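Local coordinates for ribosomal RNA small subunit methyltransferase E (Bacillus subtilis, PDB 1VHK), which probably methylates N3 of a specific uridine in 16S ribosomal RNA within the assembled small subunit, with S-adenosyl-L-methionine as methyl donor, at residues F113-S118 and P207-T212; I81-S87 and S199-F205; F51-E56 and C67-T73; I99-T103 and A138-A142. All blocks are in the same frame, centred on the assembly; numbering follows the deposited sequence.

Contact 1: residues F113-S118 and P207-T212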
loop_
_atom_site.group_PDB
_atom_site.type_symbol
_atom_site.label_atom_id
_atom_site.label_comp_id
_atom_site.label_asym_id
_atom_site.label_seq_id
_atom_site.Cartn_x
_atom_site.Cartn_y
_atom_site.Cartn_z
ATOM N N PHE A 113 2.114 -5.109 19.277
ATOM C CA PHE A 113 2.117 -4.913 20.738
ATOM C C PHE A 113 0.752 -5.150 21.307
ATOM O O PHE A 113 -0.225 -4.953 20.586
ATOM C CB PHE A 113 2.676 -3.528 21.101
ATOM C CG PHE A 113 1.768 -2.400 20.691
ATOM C CD1 PHE A 113 1.964 -1.726 19.501
ATOM C CD2 PHE A 113 0.706 -2.037 21.493
ATOM C CE1 PHE A 113 1.108 -0.715 19.129
ATOM C CE2 PHE A 113 -0.179 -1.058 21.103
ATOM C CZ PHE A 113 0.022 -0.396 19.904
ATOM N N GLN A 114 0.697 -5.644 22.555
ATOM C CA GLN A 114 -0.638 -5.892 23.144
ATOM C C GLN A 114 -1.310 -4.551 23.379
ATOM O O GLN A 114 -0.667 -3.675 23.998
ATOM C CB GLN A 114 -0.507 -6.602 24.497
ATOM C CG GLN A 114 -1.793 -7.239 24.991
ATOM C CD GLN A 114 -2.342 -8.289 24.050
ATOM O OE1 GLN A 114 -1.570 -9.091 23.480
ATOM N NE2 GLN A 114 -3.661 -8.321 23.837
ATOM N N ALA A 115 -2.522 -4.344 22.930
ATOM C CA ALA A 115 -3.168 -3.041 23.218
ATOM C C ALA A 115 -4.416 -3.239 24.073
ATOM O O ALA A 115 -5.143 -4.223 23.917
ATOM C CB ALA A 115 -3.461 -2.344 21.905
ATOM N N ALA A 116 -4.788 -2.228 24.853
ATOM C CA ALA A 116 -5.935 -2.296 25.746
ATOM C C ALA A 116 -7.163 -2.874 25.073
ATOM O O ALA A 116 -7.842 -3.770 25.622
ATOM C CB ALA A 116 -6.216 -0.932 26.346
ATOM N N ARG A 117 -7.477 -2.418 23.852
ATOM C CA ARG A 117 -8.613 -2.954 23.131
ATOM C C ARG A 117 -8.275 -4.140 22.245
ATOM O O ARG A 117 -9.168 -4.598 21.524
ATOM C CB ARG A 117 -9.331 -1.871 22.330
ATOM C CG ARG A 117 -10.208 -0.988 23.211
ATOM C CD ARG A 117 -10.160 0.447 22.741
ATOM N NE ARG A 117 -10.984 1.317 23.582
ATOM C CZ ARG A 117 -11.371 2.522 23.174
ATOM N NH1 ARG A 117 -11.007 2.989 21.988
ATOM N NH2 ARG A 117 -12.158 3.241 23.960
ATOM N N SER A 118 -7.044 -4.631 22.252
ATOM C CA SER A 118 -6.690 -5.821 21.488
ATOM C C SER A 118 -7.516 -7.005 22.028
ATOM O O SER A 118 -7.279 -7.491 23.127
ATOM C CB SER A 118 -5.218 -6.167 21.594
ATOM O OG SER A 118 -4.409 -5.426 20.740
ATOM N N PRO A 207 -5.813 -0.993 17.606
ATOM C CA PRO A 207 -6.512 -2.146 17.035
ATOM C C PRO A 207 -7.928 -1.763 16.632
ATOM O O PRO A 207 -8.246 -0.569 16.664
ATOM C CB PRO A 207 -6.563 -3.115 18.213
ATOM C CG PRO A 207 -6.679 -2.227 19.410
ATOM C CD PRO A 207 -5.849 -1.012 19.079
ATOM N N GLU A 208 -8.733 -2.707 16.165
ATOM C CA GLU A 208 -10.105 -2.427 15.752
ATOM C C GLU A 208 -10.788 -1.456 16.709
ATOM O O GLU A 208 -11.468 -0.513 16.317
ATOM C CB GLU A 208 -10.937 -3.706 15.686
ATOM C CG GLU A 208 -10.600 -4.656 14.561
ATOM C CD GLU A 208 -9.392 -5.524 14.785
ATOM O OE1 GLU A 208 -8.763 -5.444 15.848
ATOM O OE2 GLU A 208 -9.028 -6.287 13.857
ATOM N N GLY A 209 -10.691 -1.753 18.013
ATOM C CA GLY A 209 -11.231 -0.863 19.013
ATOM C C GLY A 209 -10.571 0.508 18.951
ATOM O O GLY A 209 -11.255 1.507 19.188
ATOM N N GLY A 210 -9.272 0.575 18.718
ATOM C CA GLY A 210 -8.583 1.869 18.639
ATOM C C GLY A 210 -7.795 2.126 19.915
ATOM O O GLY A 210 -8.048 1.479 20.939
ATOM N N LEU A 211 -6.802 3.009 19.857
ATOM C CA LEU A 211 -6.038 3.303 21.080
ATOM C C LEU A 211 -6.984 3.901 22.120
ATOM O O LEU A 211 -8.117 4.277 21.808
ATOM C CB LEU A 211 -4.854 4.203 20.824
ATOM C CG LEU A 211 -3.700 3.618 19.992
ATOM C CD1 LEU A 211 -2.931 4.728 19.301
ATOM C CD2 LEU A 211 -2.788 2.785 20.879
ATOM N N THR A 212 -6.535 3.914 23.362
ATOM C CA THR A 212 -7.385 4.428 24.456
ATOM C C THR A 212 -6.951 5.800 24.897
ATOM O O THR A 212 -5.752 6.133 24.774
ATOM C CB THR A 212 -7.322 3.388 25.592
ATOM O OG1 THR A 212 -8.642 3.125 26.059
ATOM C CG2 THR A 212 -6.413 3.789 26.724
#

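Contact 2: residues I81-S87 and S199-F205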
loop_
_atom_site.group_PDB
_atom_site.type_symbol
_atom_site.label_atom_id
_atom_site.label_comp_id
_atom_site.label_asym_id
_atom_site.label_seq_id
_atom_site.Cartn_x
_atom_site.Cartn_y
_atom_site.Cartn_z
ATOM N N ILE A 81 13.744 7.210 4.414
ATOM C CA ILE A 81 13.781 7.232 5.876
ATOM C C ILE A 81 13.292 5.888 6.426
ATOM O O ILE A 81 12.475 5.260 5.758
ATOM C CB ILE A 81 12.926 8.351 6.487
ATOM C CG1 ILE A 81 11.458 7.974 6.491
ATOM C CG2 ILE A 81 13.130 9.681 5.762
ATOM C CD1 ILE A 81 10.541 8.934 7.187
ATOM N N LYS A 82 13.759 5.535 7.614
ATOM C CA LYS A 82 13.396 4.285 8.262
ATOM C C LYS A 82 12.062 4.345 8.966
ATOM O O LYS A 82 11.895 5.034 9.981
ATOM C CB LYS A 82 14.494 3.904 9.284
ATOM C CG LYS A 82 15.815 3.626 8.572
ATOM C CD LYS A 82 16.836 2.981 9.477
ATOM C CE LYS A 82 18.099 2.622 8.682
ATOM N NZ LYS A 82 18.954 1.643 9.421
ATOM N N VAL A 83 11.043 3.642 8.410
ATOM C CA VAL A 83 9.762 3.755 9.107
ATOM C C VAL A 83 9.386 2.460 9.776
ATOM O O VAL A 83 9.656 1.357 9.297
ATOM C CB VAL A 83 8.671 4.538 8.420
ATOM C CG1 VAL A 83 8.980 4.927 6.991
ATOM C CG2 VAL A 83 7.290 3.934 8.556
ATOM N N TYR A 84 9.139 2.613 11.092
ATOM C CA TYR A 84 8.754 1.526 11.959
ATOM C C TYR A 84 7.247 1.537 12.234
ATOM O O TYR A 84 6.712 2.515 12.746
ATOM C CB TYR A 84 9.465 1.610 13.296
ATOM C CG TYR A 84 10.937 1.300 13.237
ATOM C CD1 TYR A 84 11.458 0.187 13.894
ATOM C CD2 TYR A 84 11.809 2.123 12.554
ATOM C CE1 TYR A 84 12.820 -0.069 13.878
ATOM C CE2 TYR A 84 13.170 1.886 12.525
ATOM C CZ TYR A 84 13.660 0.782 13.187
ATOM O OH TYR A 84 15.011 0.548 13.168
ATOM N N ILE A 85 6.608 0.419 11.949
ATOM C CA ILE A 85 5.178 0.281 12.153
ATOM C C ILE A 85 4.881 -0.447 13.462
ATOM O O ILE A 85 5.199 -1.620 13.619
ATOM C CB ILE A 85 4.519 -0.494 10.987
ATOM C CG1 ILE A 85 4.973 0.052 9.643
ATOM C CG2 ILE A 85 3.004 -0.445 11.110
ATOM C CD1 ILE A 85 4.791 1.533 9.441
ATOM N N ALA A 86 4.248 0.247 14.408
ATOM C CA ALA A 86 3.800 -0.415 15.633
ATOM C C ALA A 86 2.301 -0.707 15.535
ATOM O O ALA A 86 1.538 0.265 15.601
ATOM C CB ALA A 86 4.058 0.466 16.849
ATOM N N SER A 87 1.865 -1.972 15.513
ATOM C CA SER A 87 0.432 -2.215 15.450
ATOM C C SER A 87 -0.198 -2.893 16.648
ATOM O O SER A 87 0.144 -4.017 17.041
ATOM C CB SER A 87 0.079 -3.019 14.184
ATOM O OG SER A 87 0.807 -2.585 13.059
ATOM N N SER A 199 16.968 9.067 8.724
ATOM C CA SER A 199 16.401 9.187 10.054
ATOM C C SER A 199 15.324 8.147 10.320
ATOM O O SER A 199 14.776 7.568 9.395
ATOM C CB SER A 199 15.815 10.586 10.241
ATOM O OG SER A 199 15.047 10.889 9.094
ATOM N N SER A 200 14.953 7.961 11.594
ATOM C CA SER A 200 14.004 6.962 11.967
ATOM C C SER A 200 12.657 7.491 12.402
ATOM O O SER A 200 12.566 8.433 13.191
ATOM C CB SER A 200 14.585 6.057 13.070
ATOM O OG SER A 200 14.489 6.693 14.342
ATOM N N LEU A 201 11.587 6.785 11.976
ATOM C CA LEU A 201 10.248 7.219 12.380
ATOM C C LEU A 201 9.401 6.052 12.879
ATOM O O LEU A 201 9.359 4.983 12.281
ATOM C CB LEU A 201 9.572 7.945 11.232
ATOM C CG LEU A 201 8.073 8.225 11.372
ATOM C CD1 LEU A 201 7.812 9.353 12.378
ATOM C CD2 LEU A 201 7.451 8.524 10.015
ATOM N N LEU A 202 8.843 6.205 14.074
ATOM C CA LEU A 202 7.958 5.248 14.693
ATOM C C LEU A 202 6.515 5.753 14.555
ATOM O O LEU A 202 6.284 6.931 14.766
ATOM C CB LEU A 202 8.244 5.053 16.190
ATOM C CG LEU A 202 7.230 4.109 16.878
ATOM C CD1 LEU A 202 7.421 2.696 16.345
ATOM C CD2 LEU A 202 7.357 4.164 18.378
ATOM N N ILE A 203 5.628 4.883 14.095
ATOM C CA ILE A 203 4.221 5.235 13.901
ATOM C C ILE A 203 3.370 4.182 14.607
ATOM O O ILE A 203 3.546 2.990 14.307
ATOM C CB ILE A 203 3.787 5.275 12.424
ATOM C CG1 ILE A 203 4.731 6.064 11.529
ATOM C CG2 ILE A 203 2.378 5.870 12.314
ATOM C CD1 ILE A 203 4.346 6.129 10.074
ATOM N N VAL A 204 2.609 4.556 15.641
ATOM C CA VAL A 204 1.839 3.495 16.319
ATOM C C VAL A 204 0.382 3.595 15.975
ATOM O O VAL A 204 -0.202 4.677 15.897
ATOM C CB VAL A 204 2.115 3.425 17.811
ATOM C CG1 VAL A 204 3.242 4.363 18.230
ATOM C CG2 VAL A 204 0.883 3.634 18.677
ATOM N N PHE A 205 -0.246 2.441 15.723
ATOM C CA PHE A 205 -1.675 2.392 15.397
ATOM C C PHE A 205 -2.443 1.600 16.446
ATOM O O PHE A 205 -1.893 0.632 16.997
ATOM C CB PHE A 205 -1.832 1.664 14.030
ATOM C CG PHE A 205 -1.007 2.300 12.952
ATOM C CD1 PHE A 205 0.301 1.924 12.761
ATOM C CD2 PHE A 205 -1.557 3.284 12.149
ATOM C CE1 PHE A 205 1.080 2.548 11.814
ATOM C CE2 PHE A 205 -0.793 3.892 11.170
ATOM C CZ PHE A 205 0.520 3.501 10.987
#

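Contact 3: residues F51-E56 and C67-T73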
loop_
_atom_site.group_PDB
_atom_site.type_symbol
_atom_site.label_atom_id
_atom_site.label_comp_id
_atom_site.label_asym_id
_atom_site.label_seq_id
_atom_site.Cartn_x
_atom_site.Cartn_y
_atom_site.Cartn_z
ATOM N N PHE A 51 23.095 -5.023 -1.794
ATOM C CA PHE A 51 23.506 -4.898 -3.193
ATOM C C PHE A 51 22.843 -5.893 -4.131
ATOM O O PHE A 51 22.913 -7.104 -3.948
ATOM C CB PHE A 51 25.041 -5.011 -3.246
ATOM C CG PHE A 51 25.703 -3.809 -2.633
ATOM C CD1 PHE A 51 26.172 -3.843 -1.325
ATOM C CD2 PHE A 51 25.835 -2.637 -3.349
ATOM C CE1 PHE A 51 26.766 -2.736 -0.761
ATOM C CE2 PHE A 51 26.421 -1.516 -2.788
ATOM C CZ PHE A 51 26.875 -1.564 -1.483
ATOM N N GLU A 52 22.204 -5.425 -5.197
ATOM C CA GLU A 52 21.485 -6.199 -6.176
ATOM C C GLU A 52 22.278 -6.613 -7.408
ATOM O O GLU A 52 22.762 -5.803 -8.197
ATOM C CB GLU A 52 20.250 -5.390 -6.667
ATOM C CG GLU A 52 19.345 -6.191 -7.587
ATOM C CD GLU A 52 18.058 -5.482 -7.976
ATOM O OE1 GLU A 52 17.015 -5.773 -7.334
ATOM O OE2 GLU A 52 18.066 -4.682 -8.942
ATOM N N ALA A 53 22.180 -7.909 -7.754
ATOM C CA ALA A 53 22.825 -8.370 -8.969
ATOM C C ALA A 53 21.932 -9.184 -9.894
ATOM O O ALA A 53 21.020 -9.915 -9.532
ATOM C CB ALA A 53 24.058 -9.217 -8.598
ATOM N N LYS A 54 22.240 -9.108 -11.194
ATOM C CA LYS A 54 21.599 -10.007 -12.155
ATOM C C LYS A 54 22.546 -11.220 -12.308
ATOM O O LYS A 54 23.760 -11.080 -12.538
ATOM C CB LYS A 54 21.308 -9.369 -13.470
ATOM C CG LYS A 54 20.248 -10.059 -14.299
ATOM C CD LYS A 54 19.728 -9.136 -15.391
ATOM C CE LYS A 54 19.384 -7.758 -14.851
ATOM N NZ LYS A 54 17.915 -7.515 -14.776
ATOM N N CYS A 55 22.015 -12.392 -11.963
ATOM C CA CYS A 55 22.812 -13.605 -12.011
ATOM C C CYS A 55 22.297 -14.609 -13.040
ATOM O O CYS A 55 21.116 -14.653 -13.360
ATOM C CB CYS A 55 22.881 -14.281 -10.642
ATOM S SG CYS A 55 23.354 -13.195 -9.284
ATOM N N GLU A 56 23.239 -15.420 -13.507
ATOM C CA GLU A 56 23.013 -16.499 -14.453
ATOM C C GLU A 56 23.314 -17.843 -13.792
ATOM O O GLU A 56 24.353 -18.033 -13.157
ATOM C CB GLU A 56 23.887 -16.289 -15.696
ATOM C CG GLU A 56 23.476 -17.009 -16.945
ATOM C CD GLU A 56 23.950 -16.417 -18.246
ATOM O OE1 GLU A 56 23.306 -15.481 -18.779
ATOM O OE2 GLU A 56 24.942 -16.912 -18.841
ATOM N N CYS A 67 26.070 -19.674 -9.353
ATOM C CA CYS A 67 25.740 -18.498 -10.099
ATOM C C CYS A 67 26.940 -17.628 -10.479
ATOM O O CYS A 67 27.893 -17.471 -9.747
ATOM C CB CYS A 67 24.764 -17.588 -9.318
ATOM S SG CYS A 67 23.381 -18.422 -8.538
ATOM N N LEU A 68 26.794 -17.011 -11.633
ATOM C CA LEU A 68 27.735 -16.075 -12.230
ATOM C C LEU A 68 27.058 -14.701 -12.251
ATOM O O LEU A 68 25.914 -14.659 -12.702
ATOM C CB LEU A 68 27.962 -16.518 -13.685
ATOM C CG LEU A 68 28.439 -15.457 -14.670
ATOM C CD1 LEU A 68 29.841 -14.981 -14.335
ATOM C CD2 LEU A 68 28.346 -15.975 -16.090
ATOM N N VAL A 69 27.662 -13.676 -11.677
ATOM C CA VAL A 69 27.004 -12.365 -11.688
ATOM C C VAL A 69 27.250 -11.669 -13.009
ATOM O O VAL A 69 28.376 -11.341 -13.358
ATOM C CB VAL A 69 27.272 -11.479 -10.485
ATOM C CG1 VAL A 69 28.380 -11.992 -9.610
ATOM C CG2 VAL A 69 27.513 -10.014 -10.874
ATOM N N ILE A 70 26.177 -11.425 -13.765
ATOM C CA ILE A 70 26.344 -10.762 -15.061
ATOM C C ILE A 70 26.199 -9.262 -14.999
ATOM O O ILE A 70 26.700 -8.541 -15.880
ATOM C CB ILE A 70 25.420 -11.413 -16.101
ATOM C CG1 ILE A 70 23.960 -11.248 -15.731
ATOM C CG2 ILE A 70 25.793 -12.896 -16.203
ATOM C CD1 ILE A 70 22.937 -11.853 -16.674
ATOM N N GLU A 71 25.746 -8.713 -13.864
ATOM C CA GLU A 71 25.586 -7.277 -13.758
ATOM C C GLU A 71 25.254 -6.789 -12.362
ATOM O O GLU A 71 24.410 -7.388 -11.699
ATOM C CB GLU A 71 24.422 -6.844 -14.694
ATOM C CG GLU A 71 24.533 -5.375 -15.068
ATOM C CD GLU A 71 23.206 -4.682 -15.234
ATOM O OE1 GLU A 71 23.046 -3.595 -14.626
ATOM O OE2 GLU A 71 22.327 -5.163 -15.964
ATOM N N TRP A 72 25.941 -5.743 -11.906
ATOM C CA TRP A 72 25.610 -5.107 -10.611
ATOM C C TRP A 72 24.689 -3.924 -10.943
ATOM O O TRP A 72 25.161 -2.952 -11.524
ATOM C CB TRP A 72 26.856 -4.611 -9.887
ATOM C CG TRP A 72 27.628 -5.752 -9.274
ATOM C CD1 TRP A 72 28.753 -6.350 -9.778
ATOM C CD2 TRP A 72 27.224 -6.525 -8.147
ATOM N NE1 TRP A 72 29.102 -7.418 -8.979
ATOM C CE2 TRP A 72 28.192 -7.542 -7.977
ATOM C CE3 TRP A 72 26.196 -6.419 -7.219
ATOM C CZ2 TRP A 72 28.122 -8.467 -6.932
ATOM C CZ3 TRP A 72 26.136 -7.334 -6.180
ATOM C CH2 TRP A 72 27.089 -8.355 -6.045
ATOM N N THR A 73 23.403 -4.077 -10.689
ATOM C CA THR A 73 22.424 -3.093 -11.063
ATOM C C THR A 73 22.571 -1.723 -10.448
ATOM O O THR A 73 22.033 -0.776 -11.039
ATOM C CB THR A 73 20.980 -3.593 -10.818
ATOM O OG1 THR A 73 20.701 -3.623 -9.402
ATOM C CG2 THR A 73 20.850 -4.995 -11.391
#

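Contact 4: residues I99-T103 and A138-A142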
loop_
_atom_site.group_PDB
_atom_site.type_symbol
_atom_site.label_atom_id
_atom_site.label_comp_id
_atom_site.label_asym_id
_atom_site.label_seq_id
_atom_site.Cartn_x
_atom_site.Cartn_y
_atom_site.Cartn_z
ATOM N N ILE A 99 1.818 -6.787 7.360
ATOM C CA ILE A 99 3.252 -7.056 7.157
ATOM C C ILE A 99 3.565 -7.105 5.679
ATOM O O ILE A 99 4.518 -6.566 5.137
ATOM C CB ILE A 99 3.648 -8.392 7.840
ATOM C CG1 ILE A 99 3.728 -8.143 9.374
ATOM C CG2 ILE A 99 4.977 -8.955 7.372
ATOM C CD1 ILE A 99 3.702 -9.442 10.162
ATOM N N GLN A 100 2.696 -7.847 4.972
ATOM C CA GLN A 100 2.864 -7.991 3.552
ATOM C C GLN A 100 2.795 -6.640 2.831
ATOM O O GLN A 100 3.758 -6.268 2.158
ATOM C CB GLN A 100 1.885 -8.993 2.968
ATOM C CG GLN A 100 2.094 -9.131 1.436
ATOM C CD GLN A 100 1.213 -10.210 0.850
ATOM O OE1 GLN A 100 0.059 -9.957 0.488
ATOM N NE2 GLN A 100 1.719 -11.431 0.836
ATOM N N LYS A 101 1.663 -5.933 2.913
ATOM C CA LYS A 101 1.577 -4.690 2.117
ATOM C C LYS A 101 2.609 -3.702 2.607
ATOM O O LYS A 101 3.373 -3.137 1.803
ATOM C CB LYS A 101 0.161 -4.195 2.029
ATOM C CG LYS A 101 -0.838 -5.336 1.971
ATOM C CD LYS A 101 -1.403 -5.591 0.619
ATOM C CE LYS A 101 -1.594 -7.070 0.316
ATOM N NZ LYS A 101 -0.623 -7.488 -0.757
ATOM N N GLY A 102 2.771 -3.633 3.949
ATOM C CA GLY A 102 3.741 -2.849 4.592
ATOM C C GLY A 102 5.127 -3.021 3.998
ATOM O O GLY A 102 5.883 -2.039 3.900
ATOM N N THR A 103 5.572 -4.264 3.776
ATOM C CA THR A 103 6.873 -4.468 3.147
ATOM C C THR A 103 6.816 -3.944 1.704
ATOM O O THR A 103 7.693 -3.157 1.300
ATOM C CB THR A 103 7.336 -5.943 3.187
ATOM O OG1 THR A 103 7.310 -6.408 4.551
ATOM C CG2 THR A 103 8.760 -6.114 2.664
ATOM N N ALA A 138 7.201 -11.477 5.310
ATOM C CA ALA A 138 7.979 -10.292 5.089
ATOM C C ALA A 138 9.080 -10.507 4.060
ATOM O O ALA A 138 9.385 -9.594 3.303
ATOM C CB ALA A 138 8.614 -9.819 6.384
ATOM N N LYS A 139 9.678 -11.687 4.093
ATOM C CA LYS A 139 10.716 -12.101 3.177
ATOM C C LYS A 139 10.183 -12.284 1.755
ATOM O O LYS A 139 10.810 -11.904 0.779
ATOM C CB LYS A 139 11.277 -13.449 3.674
ATOM C CG LYS A 139 12.735 -13.675 3.318
ATOM C CD LYS A 139 13.056 -15.157 3.156
ATOM C CE LYS A 139 14.541 -15.340 2.872
ATOM N NZ LYS A 139 14.851 -16.741 2.501
ATOM N N GLU A 140 8.984 -12.843 1.638
ATOM C CA GLU A 140 8.381 -13.069 0.305
ATOM C C GLU A 140 7.905 -11.759 -0.283
ATOM O O GLU A 140 8.191 -11.370 -1.431
ATOM C CB GLU A 140 7.306 -14.120 0.459
ATOM C CG GLU A 140 6.602 -14.694 -0.687
ATOM C CD GLU A 140 5.777 -13.777 -1.556
ATOM O OE1 GLU A 140 5.132 -12.842 -1.031
ATOM O OE2 GLU A 140 5.787 -13.973 -2.810
ATOM N N ALA A 141 7.252 -10.929 0.543
ATOM C CA ALA A 141 6.830 -9.595 0.077
ATOM C C ALA A 141 8.078 -8.821 -0.382
ATOM O O ALA A 141 8.099 -8.104 -1.378
ATOM C CB ALA A 141 6.151 -8.859 1.213
ATOM N N ALA A 142 9.135 -8.991 0.419
ATOM C CA ALA A 142 10.403 -8.377 0.165
ATOM C C ALA A 142 10.995 -8.823 -1.176
ATOM O O ALA A 142 11.564 -7.995 -1.880
ATOM C CB ALA A 142 11.380 -8.633 1.303
#

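Contact 1: residues F113-S118 and P207-T212
P207 sets its ring against the type I turn that runs from A115 to S118. Its CG lies 3.7 Å from S118 N, CD packs on A115 CB, and CB faces S118 OG. That hydroxyl accepts the A115 N-H (S118 OG to A115 N, 3.1 Å) and also bonds to L89 O; with alanine at this position, A115 N would probably lose its acceptor and L89 O its donor, letting the turn shift against P207. E208 turns to K94, with which it forms a salt bridge. G209 lies alongside R117, its CA 5.3 Å from R117 CA. G210, at phi 104° and psi 159°, takes a conformation that a residue with a CB would find hard to adopt. The R117 chain, bent at chi2 (143°), carries NH1 back to these residues, where it makes weak hydrogen bonds to G209 O at 3.2 Å and G210 O at 3.5 Å. L211 instead sends CD2 to the edge of the F113 ring, 4.4 Å from CZ. T212, just before helix 213-221, holds OG1 over one face of the R117 guanidinium; E215 of that helix accepts from both T212 N and A116 N. In SPOUT methyltransferases the loops after such strands commonly line the S-adenosylmethionine site, so this glycine-rich loop probably borders it here too. Both bonds from R117 NH1 are weak, whereas P207 packs on the turn and E215 bridges both loops; apolar packing and a shared carboxylate thus join them as well as the arginine.

Contact 2: residues I81-S87 and S199-F205
L202 projects CD1 into the hollow between Y84 and A86, touching Y84 CB at 3.8 Å and A86 CB at 4.1 Å. CG, anti to the backbone N (chi1 176°), swings the branch toward strand 82-87. On the same face the small A86 leaves room for V204, whose CB rests 3.7 Å from A86 CB, while the Y84 ring meets F169 edge-to-face. The other face is filled mainly by branched aliphatic groups and one phenyl ring. L201 CD2 sits near I81 CD1 and V83 CB, I203 CD1 presses on V83 CG2 (4.0 Å), and I85 CG2 bears on F205 CE1 (3.6 Å). Helix 239-253 covers this face: L244 reaches V83 and I85, A239 and P240 reach F205. Cutting F205 back to alanine is likely to leave I85 CG2 without its aromatic neighbour and open a gap toward P240. The strands run parallel, their short axes inclined by 20°, mid-sheet in the SPOUT methyltransferase domain. Six backbone bonds, K82 N to S199 O (2.9 Å) the first, fix the register; V83, I85 and S87 pair instead with H108 and strand 109-113. The interior is thus apolar, with K82 and S200 ending the Y84 face.

Contact 3: residues F51-E56 and C67-T73
E52 and T73 meet at the open end of an antiparallel beta hairpin, strands 52-60 and 64-72 of the PUA domain, interrupted here by a classic beta bulge. Along E52 every step stays close to one oxygen. CB is 3.3 Å from T73 OG1, while CG, anti to the backbone N (chi1 -174°), and then CD pass the same hydroxyl as the extended chain crosses T73. At the tip, OE2 comes within 2.9 Å of T73 OG1, and OE1 forms salt bridges with R5 and R77. T73 N gives the definite bond to E52 O, at 3.1 Å, and T73 OG1 sits close to both E52 O and E52 OE2.

The bulge follows. I70 and E71 both face K54: K54 O accepts I70 N at 2.7 Å and, weakly, E71 N, while K54 N bonds to E71 O. I70 lays CG1 beside K54 CB and CG2 against E56 CB (3.9 Å). Beyond it, regular pairing resumes with the mutual E56-L68 bonds. On the opposite face of the sheet C55 CB touches C67 CB, and the W72 indole, with K12 as a cation-pi partner, is covered on one face by V69 and A53. A53 CB sits 3.9 Å from the centroid of the W72 six-membered ring, 19° off its normal.

Contact 4: residues I99-T103 and A138-A142
I99, Q100 and T103 pack against A138, A141 and A142 in a buried helix-helix contact that joins helix 94-104 to helix 131-144 inside the methyltransferase domain. The segments run in the same general direction, their axes 8.4 Å apart and inclined by 34°, an approach consistent with the three small alanines on the second helix. T103 buries the most surface, closely followed by A141. Its OG1 lies beside its own backbone N (chi1 -54°) and donates to I99 O at 2.9 Å, so that I99 O receives T103 N and T103 OG1 from opposite faces of its plane. With the hydroxyl thus occupied, the methyl is left to point across: T103 CG2 reaches A142 CB at 3.9 Å and passes near A138 O, while T103 CB abuts A141 CB at 3.7 Å. One turn earlier, I99 CG2 rests on A138 CB, and A141 CB nestles against Q100 CG and the Q100 carbonyl.

Polar ends gather at the margin. Q100 OE1 accepts K101 NZ at 2.8 Å, whereas the Q100 amide and E140 carboxylate, their planes 61° apart, are not bonded to each other. E140 instead makes a salt bridge to R235 of the second subunit. The chemistry is therefore divided: methyl groups and an internally bonded threonine hold the helices together, and the charges of E140 and K101 also reach the second subunit, K101 pairing with its E237 while still paired with E104 of its own chain.

Overall arrangement
Contacts 1, 2 and 4 belong to the SPOUT methyltransferase domain, and contact 3 to the PUA domain, its centre about 45 Å from that of contact 1. Contacts 1 and 2 touch: F113 N lies 3.2 Å from S87 O, probably a hydrogen bond, and L211 packs on V204, so the loops of contact 1 rest on the end of the central strand pair. Contact 4 is nested in the chain between the strands of contact 2, nearest atoms about 6 Å away, and links this core to the second subunit. By analogy with RsmE relatives, the cofactor site probably lies beside the 207-212 loop; within the chain about 30 Å, nearest atoms, separate contact 1 from contact 3.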